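Local structure of flavoprotein (Thermotoga maritima, 5V8S) at residues Y171-G184 / L228-G241. The protein probably acts as an oxidoreductase in electron transfer, joining a di-iron centre in a metallo-beta-lactamase-like domain to a flavodoxin-like, FMN-binding domain. The protein carries 1 engineered substitution. Sequence-based numbering, arbitrary orientation.
With FEO (mu-oxo-diiron), chain C.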
ATOM      1  N   TYR A 171     -33.251 -13.842 -14.840  1.00 20.46           N
ATOM      2  CA  TYR A 171     -34.426 -14.100 -14.008  1.00 21.02           C
ATOM      3  C   TYR A 171     -35.192 -15.278 -14.588  1.00 21.76           C
ATOM      4  O   TYR A 171     -35.599 -15.238 -15.747  1.00 23.07           O
ATOM      5  CB  TYR A 171     -35.307 -12.862 -14.017  1.00 22.66           C
ATOM      6  CG  TYR A 171     -36.579 -12.973 -13.217  1.00 24.60           C
ATOM      7  CD1 TYR A 171     -36.560 -12.801 -11.845  1.00 26.73           C
ATOM      8  CD2 TYR A 171     -37.809 -13.225 -13.830  1.00 25.21           C
ATOM      9  CE1 TYR A 171     -37.716 -12.878 -11.094  1.00 28.33           C
ATOM     10  CE2 TYR A 171     -38.976 -13.316 -13.080  1.00 27.34           C
ATOM     11  CZ  TYR A 171     -38.927 -13.144 -11.714  1.00 29.18           C
ATOM     12  OH  TYR A 171     -40.089 -13.219 -10.965  1.00 31.63           O
ATOM     13  N   LEU A 172     -35.386 -16.317 -13.782  1.00 21.90           N
ATOM     14  CA  LEU A 172     -36.061 -17.547 -14.193  1.00 22.92           C
ATOM     15  C   LEU A 172     -37.167 -17.837 -13.182  1.00 24.52           C
ATOM     16  O   LEU A 172     -36.906 -18.460 -12.149  1.00 25.74           O
ATOM     17  CB  LEU A 172     -35.059 -18.689 -14.223  1.00 22.11           C
ATOM     18  CG  LEU A 172     -35.650 -20.051 -14.572  1.00 22.51           C
ATOM     19  CD1 LEU A 172     -36.267 -20.053 -15.963  1.00 24.95           C
ATOM     20  CD2 LEU A 172     -34.582 -21.118 -14.431  1.00 23.75           C
ATOM     21  N   ASP A 173     -38.383 -17.382 -13.465  1.00 26.65           N
ATOM     22  CA  ASP A 173     -39.556 -17.679 -12.627  1.00 28.96           C
ATOM     23  C   ASP A 173     -39.309 -17.404 -11.142  1.00 28.63           C
ATOM     24  O   ASP A 173     -39.638 -18.215 -10.272  1.00 31.19           O
ATOM     25  CB  ASP A 173     -40.011 -19.124 -12.819  1.00 33.92           C
ATOM     26  CG  ASP A 173     -40.582 -19.390 -14.192  1.00 39.57           C
ATOM     27  OD1 ASP A 173     -40.984 -18.438 -14.895  1.00 41.67           O
ATOM     28  OD2 ASP A 173     -40.639 -20.576 -14.556  1.00 42.84           O
ATOM     29  N   GLY A 174     -38.738 -16.248 -10.845  1.00 25.55           N
ATOM     30  CA  GLY A 174     -38.531 -15.845  -9.469  1.00 23.83           C
ATOM     31  C   GLY A 174     -37.138 -16.110  -8.952  1.00 23.11           C
ATOM     32  O   GLY A 174     -36.762 -15.582  -7.895  1.00 23.98           O
ATOM     33  N   ILE A 175     -36.350 -16.901  -9.672  1.00 22.53           N
ATOM     34  CA  ILE A 175     -34.983 -17.215  -9.274  1.00 21.88           C
ATOM     35  C   ILE A 175     -34.052 -16.300 -10.049  1.00 20.57           C
ATOM     36  O   ILE A 175     -34.081 -16.286 -11.281  1.00 21.84           O
ATOM     37  CB  ILE A 175     -34.664 -18.690  -9.550  1.00 22.78           C
ATOM     38  CG1 ILE A 175     -35.636 -19.577  -8.764  1.00 24.04           C
ATOM     39  CG2 ILE A 175     -33.204 -19.003  -9.219  1.00 23.18           C
ATOM     40  CD1 ILE A 175     -35.514 -21.048  -9.085  1.00 26.04           C
ATOM     41  N   LEU A 176     -33.216 -15.538  -9.345  1.00 19.97           N
ATOM     42  CA  LEU A 176     -32.331 -14.571  -9.982  1.00 20.83           C
ATOM     43  C   LEU A 176     -30.894 -15.080  -9.909  1.00 20.54           C
ATOM     44  O   LEU A 176     -30.349 -15.265  -8.813  1.00 21.78           O
ATOM     45  CB  LEU A 176     -32.451 -13.212  -9.286  1.00 22.31           C
ATOM     46  CG  LEU A 176     -31.838 -12.032 -10.045  1.00 24.71           C
ATOM     47  CD1 LEU A 176     -32.727 -11.645 -11.215  1.00 25.59           C
ATOM     48  CD2 LEU A 176     -31.630 -10.850  -9.127  1.00 25.43           C
ATOM     49  N   PHE A 177     -30.291 -15.319 -11.073  1.00 19.15           N
ATOM     50  CA  PHE A 177     -28.873 -15.648 -11.180  1.00 18.74           C
ATOM     51  C   PHE A 177     -28.153 -14.329 -11.423  1.00 19.07           C
ATOM     52  O   PHE A 177     -28.296 -13.723 -12.488  1.00 19.79           O
ATOM     53  CB  PHE A 177     -28.632 -16.620 -12.337  1.00 19.18           C
ATOM     54  CG  PHE A 177     -29.373 -17.924 -12.212  1.00 19.56           C
ATOM     55  CD1 PHE A 177     -30.652 -18.065 -12.733  1.00 19.93           C
ATOM     56  CD2 PHE A 177     -28.774 -19.024 -11.617  1.00 20.32           C
ATOM     57  CE1 PHE A 177     -31.327 -19.286 -12.642  1.00 20.60           C
ATOM     58  CE2 PHE A 177     -29.437 -20.247 -11.535  1.00 21.48           C
ATOM     59  CZ  PHE A 177     -30.712 -20.375 -12.045  1.00 21.85           C
ATOM     60  N   SER A 178     -27.429 -13.849 -10.415  1.00 19.78           N
ATOM     61  CA  SER A 178     -27.032 -12.455 -10.388  1.00 19.89           C
ATOM     62  C   SER A 178     -25.531 -12.229 -10.456  1.00 19.88           C
ATOM     63  O   SER A 178     -25.104 -11.074 -10.448  1.00 20.93           O
ATOM     64  CB  SER A 178     -27.584 -11.791  -9.121  1.00 20.86           C
ATOM     65  OG  SER A 178     -27.200 -12.515  -7.976  1.00 22.23           O
ATOM     66  N   CYS A 179     -24.724 -13.287 -10.498  1.00 19.84           N
ATOM     67  CA  CYS A 179     -23.269 -13.179 -10.579  1.00 20.03           C
ATOM     68  C   CYS A 179     -22.700 -12.254  -9.494  1.00 18.76           C
ATOM     69  O   CYS A 179     -22.894 -12.532  -8.319  1.00 20.47           O
ATOM     70  CB  CYS A 179     -22.803 -12.819 -11.989  1.00 22.72           C
ATOM     71  SG  CYS A 179     -21.093 -13.321 -12.262  1.00 28.36           S
ATOM     72  N   ASP A 180     -22.017 -11.153  -9.829  1.00 18.61           N
ATOM     73  CA  ASP A 180     -21.420 -10.327  -8.768  1.00 18.15           C
ATOM     74  C   ASP A 180     -22.452  -9.604  -7.926  1.00 18.38           C
ATOM     75  O   ASP A 180     -22.143  -9.233  -6.783  1.00 18.78           O
ATOM     76  CB  ASP A 180     -20.495  -9.246  -9.325  1.00 17.66           C
ATOM     77  CG  ASP A 180     -19.168  -9.790  -9.853  1.00 18.63           C
ATOM     78  OD1 ASP A 180     -18.884 -10.993  -9.672  1.00 19.21           O
ATOM     79  OD2 ASP A 180     -18.415  -9.009 -10.472  1.00 21.63           O
ATOM     80  N   VAL A 181     -23.649  -9.382  -8.456  1.00 18.97           N
ATOM     81  CA  VAL A 181     -24.691  -8.663  -7.736  1.00 20.30           C
ATOM     82  C   VAL A 181     -25.212  -9.588  -6.640  1.00 21.64           C
ATOM     83  O   VAL A 181     -25.825 -10.620  -6.919  1.00 23.51           O
ATOM     84  CB  VAL A 181     -25.807  -8.213  -8.683  1.00 21.16           C
ATOM     85  CG1 VAL A 181     -26.909  -7.504  -7.909  1.00 23.43           C
ATOM     86  CG2 VAL A 181     -25.250  -7.306  -9.777  1.00 22.76           C
ATOM     87  N   GLY A 182     -24.962  -9.232  -5.390  1.00 20.85           N
ATOM     88  CA  GLY A 182     -25.339 -10.074  -4.274  1.00 19.77           C
ATOM     89  C   GLY A 182     -24.237 -10.974  -3.769  1.00 19.56           C
ATOM     90  O   GLY A 182     -24.477 -11.773  -2.849  1.00 22.10           O
ATOM     91  N   GLY A 183     -23.022 -10.836  -4.300  1.00 19.58           N
ATOM     92  CA  GLY A 183     -21.912 -11.625  -3.822  1.00 19.19           C
ATOM     93  C   GLY A 183     -21.324 -11.099  -2.525  1.00 18.26           C
ATOM     94  O   GLY A 183     -21.648 -10.017  -2.062  1.00 19.57           O
ATOM     95  N   GLY A 184     -20.442 -11.912  -1.962  1.00 17.06           N
ATOM     96  CA  GLY A 184     -19.655 -11.523  -0.807  1.00 17.05           C
ATOM     97  C   GLY A 184     -18.391 -12.355  -0.757  1.00 17.67           C
ATOM     98  O   GLY A 184     -18.288 -13.400  -1.404  1.00 19.50           O
ATOM     99  N   LEU A 228     -34.938  -4.087 -10.295  1.00 35.38           N
ATOM    100  CA  LEU A 228     -35.341  -5.426  -9.905  1.00 36.51           C
ATOM    101  C   LEU A 228     -36.570  -5.427  -9.006  1.00 36.70           C
ATOM    102  O   LEU A 228     -37.196  -6.481  -8.840  1.00 36.11           O
ATOM    103  CB  LEU A 228     -34.162  -6.141  -9.233  1.00 36.88           C
ATOM    104  CG  LEU A 228     -32.939  -6.352 -10.145  1.00 38.19           C
ATOM    105  CD1 LEU A 228     -31.813  -7.028  -9.396  1.00 39.20           C
ATOM    106  CD2 LEU A 228     -33.305  -7.172 -11.367  1.00 38.48           C
ATOM    107  N   SER A 229     -36.958  -4.269  -8.463  1.00 36.49           N
ATOM    108  CA  SER A 229     -38.050  -4.231  -7.497  1.00 37.39           C
ATOM    109  C   SER A 229     -39.398  -4.541  -8.132  1.00 38.20           C
ATOM    110  O   SER A 229     -40.353  -4.821  -7.406  1.00 39.51           O
ATOM    111  CB  SER A 229     -38.110  -2.864  -6.814  1.00 38.43           C
ATOM    112  OG  SER A 229     -38.610  -1.878  -7.696  1.00 38.10           O
ATOM    113  N   SER A 230     -39.506  -4.477  -9.457  1.00 38.89           N
ATOM    114  CA  SER A 230     -40.744  -4.844 -10.137  1.00 40.57           C
ATOM    115  C   SER A 230     -40.856  -6.338 -10.401  1.00 39.51           C
ATOM    116  O   SER A 230     -41.856  -6.777 -10.982  1.00 40.86           O
ATOM    117  CB  SER A 230     -40.852  -4.099 -11.465  1.00 42.97           C
ATOM    118  OG  SER A 230     -40.014  -4.695 -12.439  1.00 45.16           O
ATOM    119  N   LEU A 231     -39.870  -7.126  -9.992  1.00 36.80           N
ATOM    120  CA  LEU A 231     -39.874  -8.563 -10.178  1.00 35.69           C
ATOM    121  C   LEU A 231     -40.084  -9.223  -8.828  1.00 34.79           C
ATOM    122  O   LEU A 231     -39.546  -8.765  -7.816  1.00 35.67           O
ATOM    123  CB  LEU A 231     -38.533  -9.033 -10.748  1.00 37.91           C
ATOM    124  CG  LEU A 231     -38.212  -8.572 -12.172  1.00 39.55           C
ATOM    125  CD1 LEU A 231     -36.763  -8.905 -12.499  1.00 38.66           C
ATOM    126  CD2 LEU A 231     -39.159  -9.206 -13.192  1.00 40.97           C
ATOM    127  N   LYS A 232     -40.864 -10.295  -8.811  1.00 33.88           N
ATOM    128  CA  LYS A 232     -41.004 -11.098  -7.605  1.00 34.97           C
ATOM    129  C   LYS A 232     -39.768 -11.977  -7.491  1.00 33.26           C
ATOM    130  O   LYS A 232     -39.530 -12.835  -8.344  1.00 33.67           O
ATOM    131  CB  LYS A 232     -42.280 -11.935  -7.674  1.00 38.78           C
ATOM    132  CG  LYS A 232     -42.389 -12.999  -6.584  1.00 43.21           C
ATOM    133  CD  LYS A 232     -42.298 -12.411  -5.177  1.00 47.27           C
ATOM    134  CE  LYS A 232     -42.229 -13.520  -4.121  1.00 49.86           C
ATOM    135  NZ  LYS A 232     -42.030 -13.001  -2.742  1.00 50.75           N
ATOM    136  N   ILE A 233     -38.957 -11.749  -6.465  1.00 31.98           N
ATOM    137  CA  ILE A 233     -37.722 -12.504  -6.284  1.00 30.49           C
ATOM    138  C   ILE A 233     -37.948 -13.517  -5.175  1.00 30.07           C
ATOM    139  O   ILE A 233     -38.176 -13.147  -4.014  1.00 32.72           O
ATOM    140  CB  ILE A 233     -36.526 -11.587  -5.987  1.00 31.68           C
ATOM    141  CG1 ILE A 233     -36.281 -10.641  -7.169  1.00 33.33           C
ATOM    142  CG2 ILE A 233     -35.292 -12.431  -5.715  1.00 30.69           C
ATOM    143  CD1 ILE A 233     -35.165  -9.656  -6.956  1.00 36.48           C
ATOM    144  N   LYS A 234     -37.872 -14.798  -5.523  1.00 27.16           N
ATOM    145  CA  LYS A 234     -37.980 -15.861  -4.535  1.00 29.27           C
ATOM    146  C   LYS A 234     -36.630 -16.422  -4.098  1.00 25.95           C
ATOM    147  O   LYS A 234     -36.549 -17.008  -3.010  1.00 27.32           O
ATOM    148  CB  LYS A 234     -38.930 -16.973  -5.023  1.00 33.56           C
ATOM    149  CG  LYS A 234     -38.365 -18.020  -5.950  1.00 36.75           C
ATOM    150  CD  LYS A 234     -39.434 -19.078  -6.264  1.00 40.27           C
ATOM    151  CE  LYS A 234     -38.876 -20.245  -7.082  1.00 42.10           C
ATOM    152  NZ  LYS A 234     -39.937 -21.131  -7.644  1.00 44.17           N
ATOM    153  N   ALA A 235     -35.562 -16.200  -4.869  1.00 24.54           N
ATOM    154  CA  ALA A 235     -34.235 -16.666  -4.512  1.00 22.42           C
ATOM    155  C   ALA A 235     -33.237 -15.840  -5.298  1.00 21.26           C
ATOM    156  O   ALA A 235     -33.511 -15.413  -6.424  1.00 22.43           O
ATOM    157  CB  ALA A 235     -34.049 -18.156  -4.806  1.00 24.24           C
ATOM    158  N   LEU A 236     -32.092 -15.581  -4.666  1.00 20.62           N
ATOM    159  CA  LEU A 236     -30.980 -14.898  -5.313  1.00 20.51           C
ATOM    160  C   LEU A 236     -29.771 -15.816  -5.249  1.00 18.49           C
ATOM    161  O   LEU A 236     -29.343 -16.213  -4.157  1.00 20.56           O
ATOM    162  CB  LEU A 236     -30.696 -13.551  -4.644  1.00 22.18           C
ATOM    163  CG  LEU A 236     -29.696 -12.659  -5.380  1.00 25.01           C
ATOM    164  CD1 LEU A 236     -30.041 -11.204  -5.146  1.00 28.10           C
ATOM    165  CD2 LEU A 236     -28.252 -12.920  -4.962  1.00 25.42           C
ATOM    166  N   LEU A 237     -29.223 -16.144  -6.426  1.00 18.13           N
ATOM    167  CA  LEU A 237     -28.138 -17.107  -6.598  1.00 18.28           C
ATOM    168  C   LEU A 237     -26.961 -16.345  -7.199  1.00 18.22           C
ATOM    169  O   LEU A 237     -26.873 -16.183  -8.433  1.00 18.71           O
ATOM    170  CB  LEU A 237     -28.565 -18.232  -7.543  1.00 20.24           C
ATOM    171  CG  LEU A 237     -29.395 -19.386  -6.955  1.00 21.85           C
ATOM    172  CD1 LEU A 237     -30.555 -18.897  -6.106  1.00 24.61           C
ATOM    173  CD2 LEU A 237     -29.860 -20.310  -8.061  1.00 22.65           C
ATOM    174  N   PRO A 238     -26.055 -15.833  -6.373  1.00 18.37           N
ATOM    175  CA  PRO A 238     -24.931 -15.034  -6.889  1.00 18.06           C
ATOM    176  C   PRO A 238     -23.710 -15.857  -7.231  1.00 17.46           C
ATOM    177  O   PRO A 238     -23.639 -17.055  -6.943  1.00 18.11           O
ATOM    178  CB  PRO A 238     -24.609 -14.109  -5.713  1.00 18.84           C
ATOM    179  CG  PRO A 238     -24.858 -15.016  -4.517  1.00 20.52           C
ATOM    180  CD  PRO A 238     -26.012 -15.959  -4.909  1.00 18.76           C
ATOM    181  N   GLY A 239     -22.702 -15.179  -7.787  1.00 17.15           N
ATOM    182  CA  GLY A 239     -21.472 -15.816  -8.210  1.00 16.51           C
ATOM    183  C   GLY A 239     -20.435 -16.006  -7.139  1.00 16.45           C
ATOM    184  O   GLY A 239     -19.456 -16.708  -7.377  1.00 17.20           O
ATOM    185  N   HIS A 240     -20.621 -15.377  -5.987  1.00 16.81           N
ATOM    186  CA  HIS A 240     -19.679 -15.477  -4.882  1.00 17.44           C
ATOM    187  C   HIS A 240     -20.458 -15.516  -3.583  1.00 18.83           C
ATOM    188  O   HIS A 240     -21.358 -14.704  -3.389  1.00 19.85           O
ATOM    189  CB  HIS A 240     -18.751 -14.250  -4.822  1.00 17.47           C
ATOM    190  CG  HIS A 240     -18.057 -13.936  -6.112  1.00 17.33           C
ATOM    191  ND1 HIS A 240     -17.093 -14.749  -6.668  1.00 17.31           N
ATOM    192  CD2 HIS A 240     -18.201 -12.893  -6.958  1.00 17.23           C
ATOM    193  CE1 HIS A 240     -16.663 -14.214  -7.797  1.00 19.33           C
ATOM    194  NE2 HIS A 240     -17.313 -13.083  -7.990  1.00 19.53           N
ATOM    195  N   GLY A 241     -20.076 -16.429  -2.690  1.00 18.11           N
ATOM    196  CA  GLY A 241     -20.666 -16.476  -1.355  1.00 18.58           C
ATOM    197  C   GLY A 241     -21.959 -17.280  -1.286  1.00 19.64           C
ATOM    198  O   GLY A 241     -22.193 -18.214  -2.052  1.00 20.83           O
TER
HETATM  199 FE1  FEO C 401     -16.567  -8.913 -11.415  1.00 19.83          FE
HETATM  200 FE2  FEO C 401     -16.928 -11.880  -9.774  1.00 21.34          FE
HETATM  201  O   FEO C 401     -16.328 -10.759 -11.160  1.00 21.81           O
HETATM  202  O   HOH W   1     -42.282 -11.174 -11.321  1.00 45.36           O
HETATM  203  O   HOH W   2     -25.377 -16.077 -10.725  1.00 21.71           O
HETATM  204  O   HOH W   3     -15.503  -8.877  -9.481  1.00 54.25           O
HETATM  205  O   HOH W   4     -16.166 -10.311  -8.314  1.00 26.54           O
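D180 and H240 meet at the mu-oxo-diiron group, each set just beyond the end of one of two neighbouring parallel strands, 175-179 and 235-238. The D180 carboxylate bridges the irons, OD2 binding FE1 and OD1 binding FE2 at 2.1 Å each. H240 can be followed outward: CB lies beside G184 O, CD2 and CE1 flank NE2, CD2 on the side of D180 OD1, which lies near the ring plane, and NE2 binds iron FE2 at 2.2 Å. On the other side of the imidazole, ND1 is hydrogen-bonded to S51 O, which, with the iron on NE2, holds the ring's rotation. H97, E99, D101, H163 and D102, an aspartate engineered in place of a histidine, complete the site.

Behind the metals the strands are joined by L176 N to A235 O (2.9 Å) and L237 N to L176 O (2.8 Å). Past them, C179 O receives G239 N at 2.7 Å, a tie one residue before each ligand. S178 OG turns back to V181 O (2.6 Å), bracing the type II' turn that presents D180. At the far end Y171 CG, anti to the backbone N (chi1 179°), carries the ring across to the 231-232 backbone, where L231 CD2 lies over its centre and OH donates to K232 O at 2.7 Å.

Strand 235-238 is an edge strand of its five-stranded sheet, next to 175-179. I175, F177 and L237 share one face, where F177 and L237 touch strand 50-59 of the other sheet of the metallo-beta-lactamase-like sandwich; L236, on the reverse face, packs against helix 248-260.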